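Local atomic coordinates of multiheme cytochrome cf (Carboxydothermus ferrireducens DSM 11255, PDB entry 6QVM), a protein that sits in the S-layer and probably passes electrons through its eleven c-type hemes to insoluble extracellular Fe(III). Residues Y560-D571 with Y588-S596; M256-F265 with F294-V302. One frame throughout, in Å; residues are numbered along the deposited sequence.

Contact 1: Y560-D571 with Y588-S596; sequences YFKVGKPTISID and YKASYNSCS. With HEC (heme c), chain O.
An antiparallel strand pair leading into a c-type CXXCH heme-binding motif joins Tyr560-Asp571 to Tyr588-Ser596, strands 567-571 and 589-593 pairing from Thr567-Asn593 to Asp571-Lys589. Ile568 and Tyr592 exchange backbone bonds, as do Ile570 and Ala590, where N of Ile570 meets O of Ala590 at 2.8 Å. On the face carrying Ile568 and Ile570, CG2 of Ile568 sits over the Tyr592 ring, 3.7 Å from its centroid, a CH-pi contact. With CG of Tyr592 between its own backbone N and carbonyl carbon (chi1 51°), the ring stands beside Ile568 and its tip reaches the loop ahead of strand 567-571; its OH donates to O of Lys562, though the modelled 2.4 Å is doubtfully short, and a water links that hydroxyl to N of Phe561. N of Gly564 donates to OG of Ser594 (2.9 Å), also hydrogen-bonded to the backbone O of Cys552, and N of Ser594 to O of Pro566 (2.9 Å). OD1 of Asn593 receives N of Cys595 (2.8 Å) in an Asx turn. SG of Cys595 is covalently bound to CAB of heme c (1.9 Å), and these backbone and side-chain bonds are consistent with a firmly held approach to the thioether.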
loop_
_atom_site.group_PDB
_atom_site.type_symbol
_atom_site.label_atom_id
_atom_site.label_comp_id
_atom_site.label_asym_id
_atom_site.label_seq_id
_atom_site.Cartn_x
_atom_site.Cartn_y
_atom_site.Cartn_z
ATOM N N TYR A 560 -8.024 18.595 8.981
ATOM C CA TYR A 560 -7.629 19.546 10.014
ATOM C C TYR A 560 -8.242 19.199 11.363
ATOM O O TYR A 560 -7.659 19.525 12.402
ATOM C CB TYR A 560 -8.024 20.968 9.615
ATOM C CG TYR A 560 -7.221 21.530 8.461
ATOM C CD1 TYR A 560 -5.950 22.049 8.663
ATOM C CD2 TYR A 560 -7.731 21.537 7.169
ATOM C CE1 TYR A 560 -5.206 22.560 7.617
ATOM C CE2 TYR A 560 -6.993 22.047 6.112
ATOM C CZ TYR A 560 -5.734 22.564 6.346
ATOM O OH TYR A 560 -4.993 23.074 5.307
ATOM N N PHE A 561 -9.412 18.554 11.358
ATOM C CA PHE A 561 -10.115 18.107 12.560
ATOM C C PHE A 561 -10.593 19.264 13.433
ATOM O O PHE A 561 -11.294 19.043 14.425
ATOM C CB PHE A 561 -9.243 17.150 13.376
ATOM C CG PHE A 561 -8.964 15.845 12.684
ATOM C CD1 PHE A 561 -9.879 14.808 12.738
ATOM C CD2 PHE A 561 -7.789 15.658 11.978
ATOM C CE1 PHE A 561 -9.628 13.610 12.100
ATOM C CE2 PHE A 561 -7.529 14.459 11.337
ATOM C CZ PHE A 561 -8.452 13.434 11.398
ATOM N N LYS A 562 -10.258 20.497 13.060
ATOM C CA LYS A 562 -10.760 21.667 13.765
ATOM C C LYS A 562 -12.173 21.978 13.288
ATOM O O LYS A 562 -12.420 22.088 12.085
ATOM C CB LYS A 562 -9.840 22.864 13.529
ATOM C CG LYS A 562 -8.412 22.658 14.002
ATOM C CD LYS A 562 -8.331 22.598 15.517
ATOM C CE LYS A 562 -6.900 22.375 15.965
ATOM N NZ LYS A 562 -6.708 22.637 17.417
ATOM N N VAL A 563 -13.097 22.119 14.230
ATOM C CA VAL A 563 -14.502 22.298 13.893
ATOM C C VAL A 563 -14.779 23.775 13.668
ATOM O O VAL A 563 -14.376 24.625 14.473
ATOM C CB VAL A 563 -15.399 21.738 15.007
ATOM C CG1 VAL A 563 -16.803 21.540 14.509
ATOM C CG2 VAL A 563 -14.837 20.435 15.547
ATOM N N GLY A 564 -15.457 24.082 12.567
ATOM C CA GLY A 564 -16.041 25.397 12.415
ATOM C C GLY A 564 -17.219 25.581 13.350
ATOM O O GLY A 564 -17.920 24.646 13.710
ATOM N N LYS A 565 -17.433 26.823 13.752
ATOM C CA LYS A 565 -18.499 27.179 14.678
ATOM C C LYS A 565 -19.250 28.404 14.178
ATOM O O LYS A 565 -19.296 29.430 14.854
ATOM C CB LYS A 565 -17.904 27.426 16.059
ATOM C CG LYS A 565 -17.334 26.169 16.712
ATOM C CD LYS A 565 -16.610 26.447 18.027
ATOM C CE LYS A 565 -15.334 27.237 17.799
ATOM N NZ LYS A 565 -14.583 27.452 19.066
ATOM N N PRO A 566 -19.894 28.328 13.006
ATOM C CA PRO A 566 -19.982 27.177 12.111
ATOM C C PRO A 566 -18.867 27.096 11.050
ATOM O O PRO A 566 -18.569 26.003 10.548
ATOM C CB PRO A 566 -21.335 27.377 11.456
ATOM C CG PRO A 566 -21.468 28.858 11.369
ATOM C CD PRO A 566 -20.781 29.426 12.562
ATOM N N THR A 567 -18.273 28.231 10.698
ATOM C CA THR A 567 -17.209 28.267 9.706
ATOM C C THR A 567 -15.855 28.489 10.370
ATOM O O THR A 567 -15.753 29.080 11.449
ATOM C CB THR A 567 -17.436 29.351 8.651
ATOM O OG1 THR A 567 -17.238 30.643 9.239
ATOM C CG2 THR A 567 -18.836 29.254 8.066
ATOM N N ILE A 568 -14.813 27.981 9.715
ATOM C CA ILE A 568 -13.439 28.144 10.168
ATOM C C ILE A 568 -12.572 28.417 8.947
ATOM O O ILE A 568 -12.847 27.935 7.843
ATOM C CB ILE A 568 -12.940 26.903 10.947
ATOM C CG1 ILE A 568 -11.589 27.178 11.609
ATOM C CG2 ILE A 568 -12.853 25.694 10.030
ATOM C CD1 ILE A 568 -11.184 26.100 12.596
ATOM N N SER A 569 -11.539 29.231 9.145
ATOM C CA SER A 569 -10.557 29.529 8.111
ATOM C C SER A 569 -9.169 29.231 8.652
ATOM O O SER A 569 -8.815 29.687 9.744
ATOM C CB SER A 569 -10.650 30.985 7.660
ATOM O OG SER A 569 -11.369 31.084 6.446
ATOM N N ILE A 570 -8.391 28.460 7.895
ATOM C CA ILE A 570 -7.058 28.049 8.310
ATOM C C ILE A 570 -6.056 28.450 7.239
ATOM O O ILE A 570 -6.300 28.268 6.041
ATOM C CB ILE A 570 -6.979 26.533 8.576
ATOM C CG1 ILE A 570 -8.109 26.094 9.510
ATOM C CG2 ILE A 570 -5.623 26.165 9.155
ATOM C CD1 ILE A 570 -7.856 24.761 10.199
ATOM N N ASP A 571 -4.933 29.009 7.682
ATOM C CA ASP A 571 -3.747 29.159 6.855
ATOM C C ASP A 571 -2.759 28.070 7.250
ATOM O O ASP A 571 -2.291 28.026 8.394
ATOM C CB ASP A 571 -3.124 30.548 7.001
ATOM C CG ASP A 571 -3.881 31.611 6.219
ATOM O OD1 ASP A 571 -4.983 31.303 5.718
ATOM O OD2 ASP A 571 -3.378 32.753 6.113
ATOM N N TYR A 588 -2.443 27.537 0.349
ATOM C CA TYR A 588 -2.327 27.199 1.762
ATOM C C TYR A 588 -3.564 27.558 2.573
ATOM O O TYR A 588 -3.586 27.295 3.780
ATOM C CB TYR A 588 -1.098 27.890 2.361
ATOM C CG TYR A 588 -1.086 29.386 2.154
ATOM C CD1 TYR A 588 -0.548 29.944 1.001
ATOM C CD2 TYR A 588 -1.622 30.240 3.108
ATOM C CE1 TYR A 588 -0.542 31.314 0.805
ATOM C CE2 TYR A 588 -1.618 31.609 2.925
ATOM C CZ TYR A 588 -1.080 32.142 1.770
ATOM O OH TYR A 588 -1.077 33.505 1.580
ATOM N N LYS A 589 -4.584 28.152 1.951
ATOM C CA LYS A 589 -5.798 28.537 2.662
ATOM C C LYS A 589 -6.845 27.440 2.548
ATOM O O LYS A 589 -7.117 26.942 1.451
ATOM C CB LYS A 589 -6.377 29.846 2.121
ATOM C CG LYS A 589 -5.472 31.055 2.248
ATOM C CD LYS A 589 -6.064 32.242 1.511
ATOM C CE LYS A 589 -5.248 33.494 1.751
ATOM N NZ LYS A 589 -4.983 33.683 3.203
ATOM N N ALA A 590 -7.437 27.081 3.680
ATOM C CA ALA A 590 -8.535 26.131 3.734
ATOM C C ALA A 590 -9.682 26.746 4.520
ATOM O O ALA A 590 -9.462 27.415 5.535
ATOM C CB ALA A 590 -8.099 24.813 4.379
ATOM N N SER A 591 -10.904 26.508 4.053
ATOM C CA SER A 591 -12.083 27.117 4.650
ATOM C C SER A 591 -13.259 26.170 4.488
ATOM O O SER A 591 -13.509 25.683 3.382
ATOM C CB SER A 591 -12.381 28.458 3.980
ATOM O OG SER A 591 -12.891 29.383 4.917
ATOM N N TYR A 592 -13.970 25.903 5.582
ATOM C CA TYR A 592 -15.142 25.047 5.493
ATOM C C TYR A 592 -16.153 25.393 6.579
ATOM O O TYR A 592 -15.843 26.059 7.569
ATOM C CB TYR A 592 -14.764 23.562 5.574
ATOM C CG TYR A 592 -13.868 23.169 6.736
ATOM C CD1 TYR A 592 -14.396 22.879 7.990
ATOM C CD2 TYR A 592 -12.497 23.042 6.566
ATOM C CE1 TYR A 592 -13.575 22.495 9.047
ATOM C CE2 TYR A 592 -11.672 22.670 7.611
ATOM C CZ TYR A 592 -12.214 22.397 8.848
ATOM O OH TYR A 592 -11.398 22.023 9.890
ATOM N N ASN A 593 -17.377 24.909 6.369
ATOM C CA ASN A 593 -18.474 25.025 7.322
ATOM C C ASN A 593 -18.761 23.635 7.881
ATOM O O ASN A 593 -19.099 22.719 7.123
ATOM C CB ASN A 593 -19.712 25.618 6.644
ATOM C CG ASN A 593 -20.853 25.904 7.618
ATOM O OD1 ASN A 593 -21.084 25.161 8.572
ATOM N ND2 ASN A 593 -21.588 26.983 7.357
ATOM N N SER A 594 -18.637 23.481 9.202
ATOM C CA SER A 594 -18.794 22.174 9.827
ATOM C C SER A 594 -20.247 21.812 10.120
ATOM O O SER A 594 -20.492 20.728 10.664
ATOM C CB SER A 594 -17.991 22.097 11.134
ATOM O OG SER A 594 -16.596 22.040 10.883
ATOM N N CYS A 595 -21.212 22.671 9.768
ATOM C CA CYS A 595 -22.569 22.527 10.271
ATOM C C CYS A 595 -23.658 22.650 9.214
ATOM O O CYS A 595 -24.805 22.268 9.497
ATOM C CB CYS A 595 -22.843 23.571 11.363
ATOM S SG CYS A 595 -21.514 23.736 12.564
ATOM N N SER A 596 -23.356 23.148 8.013
ATOM C CA SER A 596 -24.411 23.462 7.057
ATOM C C SER A 596 -24.916 22.249 6.272
ATOM O O SER A 596 -25.674 22.431 5.312
ATOM C CB SER A 596 -23.944 24.549 6.092
ATOM O OG SER A 596 -22.754 24.176 5.427
HETATM FE FE HEC O . -26.700 21.162 15.296
HETATM C CHA HEC O . -29.442 21.944 17.208
HETATM C CHB HEC O . -24.888 23.595 16.969
HETATM C CHC HEC O . -23.966 20.496 13.307
HETATM C CHD HEC O . -28.577 18.941 13.416
HETATM N NA HEC O . -27.092 22.521 16.792
HETATM C C1A HEC O . -28.291 22.656 17.463
HETATM C C2A HEC O . -28.130 23.679 18.478
HETATM C C3A HEC O . -26.871 24.126 18.411
HETATM C C4A HEC O . -26.196 23.416 17.346
HETATM C CMA HEC O . -26.259 25.216 19.313
HETATM C CAA HEC O . -29.209 24.154 19.477
HETATM C CBA HEC O . -29.351 23.053 20.525
HETATM C CGA HEC O . -30.295 23.462 21.629
HETATM O O1A HEC O . -30.634 24.673 21.734
HETATM O O2A HEC O . -30.702 22.566 22.415
HETATM N NB HEC O . -24.796 21.884 15.180
HETATM C C1B HEC O . -24.272 22.920 15.938
HETATM C C2B HEC O . -22.926 23.179 15.479
HETATM C C3B HEC O . -22.670 22.324 14.468
HETATM C C4B HEC O . -23.840 21.495 14.256
HETATM C CMB HEC O . -21.995 24.266 16.072
HETATM C CAB HEC O . -21.366 22.232 13.651
HETATM C CBB HEC O . -20.255 21.692 14.568
HETATM N NC HEC O . -26.353 19.987 13.639
HETATM C C1C HEC O . -25.122 19.790 13.038
HETATM C C2C HEC O . -25.238 18.645 12.150
HETATM C C3C HEC O . -26.537 18.283 12.110
HETATM C C4C HEC O . -27.245 19.082 13.089
HETATM C CMC HEC O . -24.140 18.172 11.172
HETATM C CAC HEC O . -27.209 17.167 11.266
HETATM C CBC HEC O . -26.691 15.766 11.644
HETATM N ND HEC O . -28.689 20.534 15.307
HETATM C C1D HEC O . -29.241 19.611 14.420
HETATM C C2D HEC O . -30.641 19.460 14.724
HETATM C C3D HEC O . -30.906 20.399 15.910
HETATM C C4D HEC O . -29.640 21.024 16.201
HETATM C CMD HEC O . -31.640 18.539 13.994
HETATM C CAD HEC O . -32.240 20.634 16.643
HETATM C CBD HEC O . -32.568 19.408 17.489
HETATM C CGD HEC O . -34.021 19.443 17.899
HETATM O O1D HEC O . -34.465 20.482 18.463
HETATM O O2D HEC O . -34.734 18.425 17.674
HETATM O O HOH W 1 -11.092 19.060 9.120
#

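Contact 2: M256-F265 with F294-V302; sequences MLLWSLNDKF and FDKAENQWV
Trp301, on the edge strand 300-303, reaches into the loop Met256-Phe265 and contributes the largest share of the buried surface. Its CG is turned away from the carbonyl carbon (chi1 -61°), and from CB the indole passes between Phe294 of the adjoining strand 292-295 and Asn262 on the opposite face. CD1 lies 4.1 Å from CB of Leu261. Next along the ring, NE1 donates to O of Leu258 (3.1 Å, 166° at the hydrogen); this oxygen lies close to the indole plane, whereas the donor stands above the carbonyl plane. The same oxygen accepts N of Leu261 from the opposite face, so two bonds grip it. CB of Asn262 lies over the five-membered ring, 3.8 Å from its centroid, and ND2 lies over the six-membered ring, 3.3 Å from CZ3. CZ2 of Trp301 rests against CB of Leu257 (4.0 Å), and CZ3 of Trp301 meets CZ of Phe265. CH2 of Trp301 comes within 3.5 Å of CZ3 of Trp259, the six-membered rings of Trp259 and Trp301 inclined at 44°. With an alanine here, the space between Asn262, Trp259 and Phe294 would probably open and O of Leu258 lose its indole donor. Alongside, CD2 of Leu257 sits over the face of the Phe294 ring, a CH-pi contact. The loop thus packs against the five-stranded antiparallel sheet, where Trp301 also meets Phe282 of strand 279-284 and Tyr292 of strand 292-295, while Trp259 and Phe265 rest on Val270 of strand 270-275.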
loop_
_atom_site.group_PDB
_atom_site.type_symbol
_atom_site.label_atom_id
_atom_site.label_comp_id
_atom_site.label_asym_id
_atom_site.label_seq_id
_atom_site.Cartn_x
_atom_site.Cartn_y
_atom_site.Cartn_z
ATOM N N MET A 256 -18.488 1.040 -23.330
ATOM C CA MET A 256 -19.400 1.728 -22.421
ATOM C C MET A 256 -19.181 3.233 -22.375
ATOM O O MET A 256 -19.907 3.920 -21.651
ATOM C CB MET A 256 -19.295 1.157 -21.001
ATOM C CG MET A 256 -17.896 1.152 -20.435
ATOM S SD MET A 256 -17.815 1.493 -18.676
ATOM C CE MET A 256 -17.958 3.275 -18.685
ATOM N N LEU A 257 -18.206 3.757 -23.116
ATOM C CA LEU A 257 -18.039 5.201 -23.182
ATOM C C LEU A 257 -18.970 5.852 -24.193
ATOM O O LEU A 257 -19.030 7.085 -24.248
ATOM C CB LEU A 257 -16.585 5.546 -23.506
ATOM C CG LEU A 257 -15.626 5.063 -22.421
ATOM C CD1 LEU A 257 -14.185 5.444 -22.722
ATOM C CD2 LEU A 257 -16.077 5.608 -21.076
ATOM N N LEU A 258 -19.693 5.053 -24.979
ATOM C CA LEU A 258 -20.659 5.540 -25.960
ATOM C C LEU A 258 -20.014 6.577 -26.880
ATOM O O LEU A 258 -20.441 7.727 -26.967
ATOM C CB LEU A 258 -21.901 6.096 -25.257
ATOM C CG LEU A 258 -22.513 5.132 -24.236
ATOM C CD1 LEU A 258 -23.728 5.745 -23.563
ATOM C CD2 LEU A 258 -22.857 3.800 -24.893
ATOM N N TRP A 259 -18.953 6.137 -27.561
ATOM C CA TRP A 259 -18.119 7.049 -28.342
ATOM C C TRP A 259 -18.893 7.730 -29.462
ATOM O O TRP A 259 -18.591 8.878 -29.810
ATOM C CB TRP A 259 -16.921 6.296 -28.916
ATOM C CG TRP A 259 -15.798 6.126 -27.940
ATOM C CD1 TRP A 259 -15.417 4.973 -27.325
ATOM C CD2 TRP A 259 -14.924 7.151 -27.452
ATOM N NE1 TRP A 259 -14.355 5.212 -26.489
ATOM C CE2 TRP A 259 -14.031 6.542 -26.550
ATOM C CE3 TRP A 259 -14.810 8.523 -27.691
ATOM C CZ2 TRP A 259 -13.031 7.259 -25.893
ATOM C CZ3 TRP A 259 -13.820 9.232 -27.038
ATOM C CH2 TRP A 259 -12.940 8.598 -26.152
ATOM N N SER A 260 -19.894 7.052 -30.034
ATOM C CA SER A 260 -20.658 7.660 -31.119
ATOM C C SER A 260 -21.431 8.887 -30.661
ATOM O O SER A 260 -21.874 9.672 -31.504
ATOM C CB SER A 260 -21.617 6.645 -31.732
ATOM O OG SER A 260 -22.543 6.179 -30.771
ATOM N N LEU A 261 -21.598 9.077 -29.356
ATOM C CA LEU A 261 -22.192 10.288 -28.809
ATOM C C LEU A 261 -21.170 11.402 -28.603
ATOM O O LEU A 261 -21.548 12.505 -28.193
ATOM C CB LEU A 261 -22.889 9.984 -27.473
ATOM C CG LEU A 261 -23.938 8.868 -27.396
ATOM C CD1 LEU A 261 -24.797 9.051 -26.148
ATOM C CD2 LEU A 261 -24.808 8.822 -28.647
ATOM N N ASN A 262 -19.886 11.131 -28.850
ATOM C CA ASN A 262 -18.822 12.119 -28.688
ATOM C C ASN A 262 -18.505 12.700 -30.062
ATOM O O ASN A 262 -17.984 11.998 -30.935
ATOM C CB ASN A 262 -17.582 11.491 -28.052
ATOM C CG ASN A 262 -16.593 12.528 -27.555
ATOM O OD1 ASN A 262 -16.587 13.669 -28.013
ATOM N ND2 ASN A 262 -15.753 12.134 -26.605
ATOM N N ASP A 263 -18.833 13.977 -30.256
ATOM C CA ASP A 263 -18.686 14.634 -31.548
ATOM C C ASP A 263 -17.372 15.400 -31.699
ATOM O O ASP A 263 -17.051 15.828 -32.811
ATOM C CB ASP A 263 -19.863 15.590 -31.785
ATOM C CG ASP A 263 -20.129 16.484 -30.593
ATOM O OD1 ASP A 263 -19.750 16.100 -29.467
ATOM O OD2 ASP A 263 -20.707 17.575 -30.781
ATOM N N LYS A 264 -16.605 15.583 -30.625
ATOM C CA LYS A 264 -15.337 16.293 -30.711
ATOM C C LYS A 264 -14.126 15.377 -30.827
ATOM O O LYS A 264 -13.154 15.752 -31.496
ATOM C CB LYS A 264 -15.157 17.210 -29.498
ATOM C CG LYS A 264 -16.299 18.211 -29.322
ATOM C CD LYS A 264 -15.837 19.552 -28.799
ATOM C CE LYS A 264 -17.034 20.416 -28.420
ATOM N NZ LYS A 264 -16.623 21.792 -28.029
ATOM N N PHE A 265 -14.151 14.183 -30.226
ATOM C CA PHE A 265 -13.038 13.260 -30.399
ATOM C C PHE A 265 -13.517 11.823 -30.261
ATOM O O PHE A 265 -14.662 11.553 -29.890
ATOM C CB PHE A 265 -11.882 13.558 -29.427
ATOM C CG PHE A 265 -12.260 13.507 -27.970
ATOM C CD1 PHE A 265 -12.829 14.608 -27.350
ATOM C CD2 PHE A 265 -12.031 12.366 -27.217
ATOM C CE1 PHE A 265 -13.175 14.569 -26.010
ATOM C CE2 PHE A 265 -12.367 12.324 -25.876
ATOM C CZ PHE A 265 -12.936 13.427 -25.271
ATOM N N PHE A 294 -16.113 12.241 -19.096
ATOM C CA PHE A 294 -17.194 11.266 -19.025
ATOM C C PHE A 294 -17.670 11.176 -17.584
ATOM O O PHE A 294 -16.893 10.829 -16.689
ATOM C CB PHE A 294 -16.756 9.895 -19.534
ATOM C CG PHE A 294 -17.899 8.949 -19.771
ATOM C CD1 PHE A 294 -18.318 8.083 -18.777
ATOM C CD2 PHE A 294 -18.558 8.934 -20.987
ATOM C CE1 PHE A 294 -19.374 7.215 -18.992
ATOM C CE2 PHE A 294 -19.619 8.074 -21.208
ATOM C CZ PHE A 294 -20.029 7.213 -20.208
ATOM N N ASP A 295 -18.942 11.492 -17.363
ATOM C CA ASP A 295 -19.552 11.404 -16.041
ATOM C C ASP A 295 -20.118 10.000 -15.850
ATOM O O ASP A 295 -21.025 9.592 -16.580
ATOM C CB ASP A 295 -20.640 12.467 -15.892
ATOM C CG ASP A 295 -21.211 12.532 -14.488
ATOM O OD1 ASP A 295 -21.959 11.606 -14.102
ATOM O OD2 ASP A 295 -20.911 13.508 -13.767
ATOM N N LYS A 296 -19.597 9.266 -14.861
ATOM C CA LYS A 296 -19.988 7.869 -14.696
ATOM C C LYS A 296 -21.419 7.725 -14.196
ATOM O O LYS A 296 -22.088 6.744 -14.537
ATOM C CB LYS A 296 -19.019 7.161 -13.747
ATOM C CG LYS A 296 -17.610 7.011 -14.303
ATOM C CD LYS A 296 -16.680 6.286 -13.346
ATOM C CE LYS A 296 -15.359 5.973 -14.025
ATOM N NZ LYS A 296 -14.378 5.342 -13.103
ATOM N N ALA A 297 -21.909 8.679 -13.401
ATOM C CA ALA A 297 -23.230 8.524 -12.806
ATOM C C ALA A 297 -24.327 8.704 -13.844
ATOM O O ALA A 297 -25.256 7.891 -13.913
ATOM C CB ALA A 297 -23.405 9.498 -11.644
ATOM N N GLU A 298 -24.254 9.759 -14.658
ATOM C CA GLU A 298 -25.287 10.005 -15.657
ATOM C C GLU A 298 -24.905 9.506 -17.040
ATOM O O GLU A 298 -25.594 9.837 -18.009
ATOM C CB GLU A 298 -25.656 11.492 -15.716
ATOM C CG GLU A 298 -24.609 12.414 -16.303
ATOM C CD GLU A 298 -24.947 13.868 -16.056
ATOM O OE1 GLU A 298 -24.806 14.689 -16.986
ATOM O OE2 GLU A 298 -25.367 14.188 -14.926
ATOM N N ASN A 299 -23.829 8.720 -17.155
ATOM C CA ASN A 299 -23.519 7.965 -18.368
ATOM C C ASN A 299 -23.261 8.869 -19.573
ATOM O O ASN A 299 -23.581 8.501 -20.710
ATOM C CB ASN A 299 -24.646 6.973 -18.690
ATOM C CG ASN A 299 -24.133 5.627 -19.136
ATOM O OD1 ASN A 299 -22.968 5.298 -18.926
ATOM N ND2 ASN A 299 -25.008 4.829 -19.743
ATOM N N GLN A 300 -22.669 10.045 -19.358
ATOM C CA GLN A 300 -22.721 11.091 -20.371
ATOM C C GLN A 300 -21.386 11.799 -20.548
ATOM O O GLN A 300 -20.635 11.998 -19.588
ATOM C CB GLN A 300 -23.785 12.133 -20.017
ATOM C CG GLN A 300 -24.992 12.113 -20.937
ATOM C CD GLN A 300 -26.236 12.666 -20.271
ATOM O OE1 GLN A 300 -26.283 13.832 -19.882
ATOM N NE2 GLN A 300 -27.245 11.817 -20.116
ATOM N N TRP A 301 -21.120 12.197 -21.793
ATOM C CA TRP A 301 -20.075 13.164 -22.086
ATOM C C TRP A 301 -20.527 14.545 -21.626
ATOM O O TRP A 301 -21.581 15.031 -22.050
ATOM C CB TRP A 301 -19.768 13.182 -23.582
ATOM C CG TRP A 301 -19.274 11.889 -24.119
ATOM C CD1 TRP A 301 -19.993 10.963 -24.813
ATOM C CD2 TRP A 301 -17.947 11.369 -24.009
ATOM N NE1 TRP A 301 -19.194 9.896 -25.147
ATOM C CE2 TRP A 301 -17.933 10.118 -24.658
ATOM C CE3 TRP A 301 -16.770 11.839 -23.422
ATOM C CZ2 TRP A 301 -16.784 9.333 -24.736
ATOM C CZ3 TRP A 301 -15.639 11.061 -23.493
ATOM C CH2 TRP A 301 -15.649 9.822 -24.149
ATOM N N VAL A 302 -19.732 15.174 -20.765
ATOM C CA VAL A 302 -19.995 16.531 -20.310
ATOM C C VAL A 302 -18.803 17.402 -20.686
ATOM O O VAL A 302 -17.709 16.911 -20.970
ATOM C CB VAL A 302 -20.274 16.608 -18.793
ATOM C CG1 VAL A 302 -21.468 15.736 -18.418
ATOM C CG2 VAL A 302 -19.041 16.214 -17.992
HETATM O O HOH W 2 -21.981 3.176 -20.291
#

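Going from the N terminus, the chain first meets contact 2, where the loop after strand 247-248 is joined by residues 294-302 once strands 270-275 and 279-284 have been laid down; 28 residues lie between its segments. The loop closed there is complete long before contact 1 begins, so the two follow in series and neither nest nor cross. Contact 1 spans a shorter excursion of 16 residues, which includes helix 573-576, and adds strand 589-593 to the edge of a separate four-stranded sheet. The centres of contact 1 and contact 2 are about 36 Å apart, and the nearest atoms of contact 1 and contact 2 about 21 Å. One packs a loop against its sheet, the other pairs two strands beside a heme-attachment cysteine.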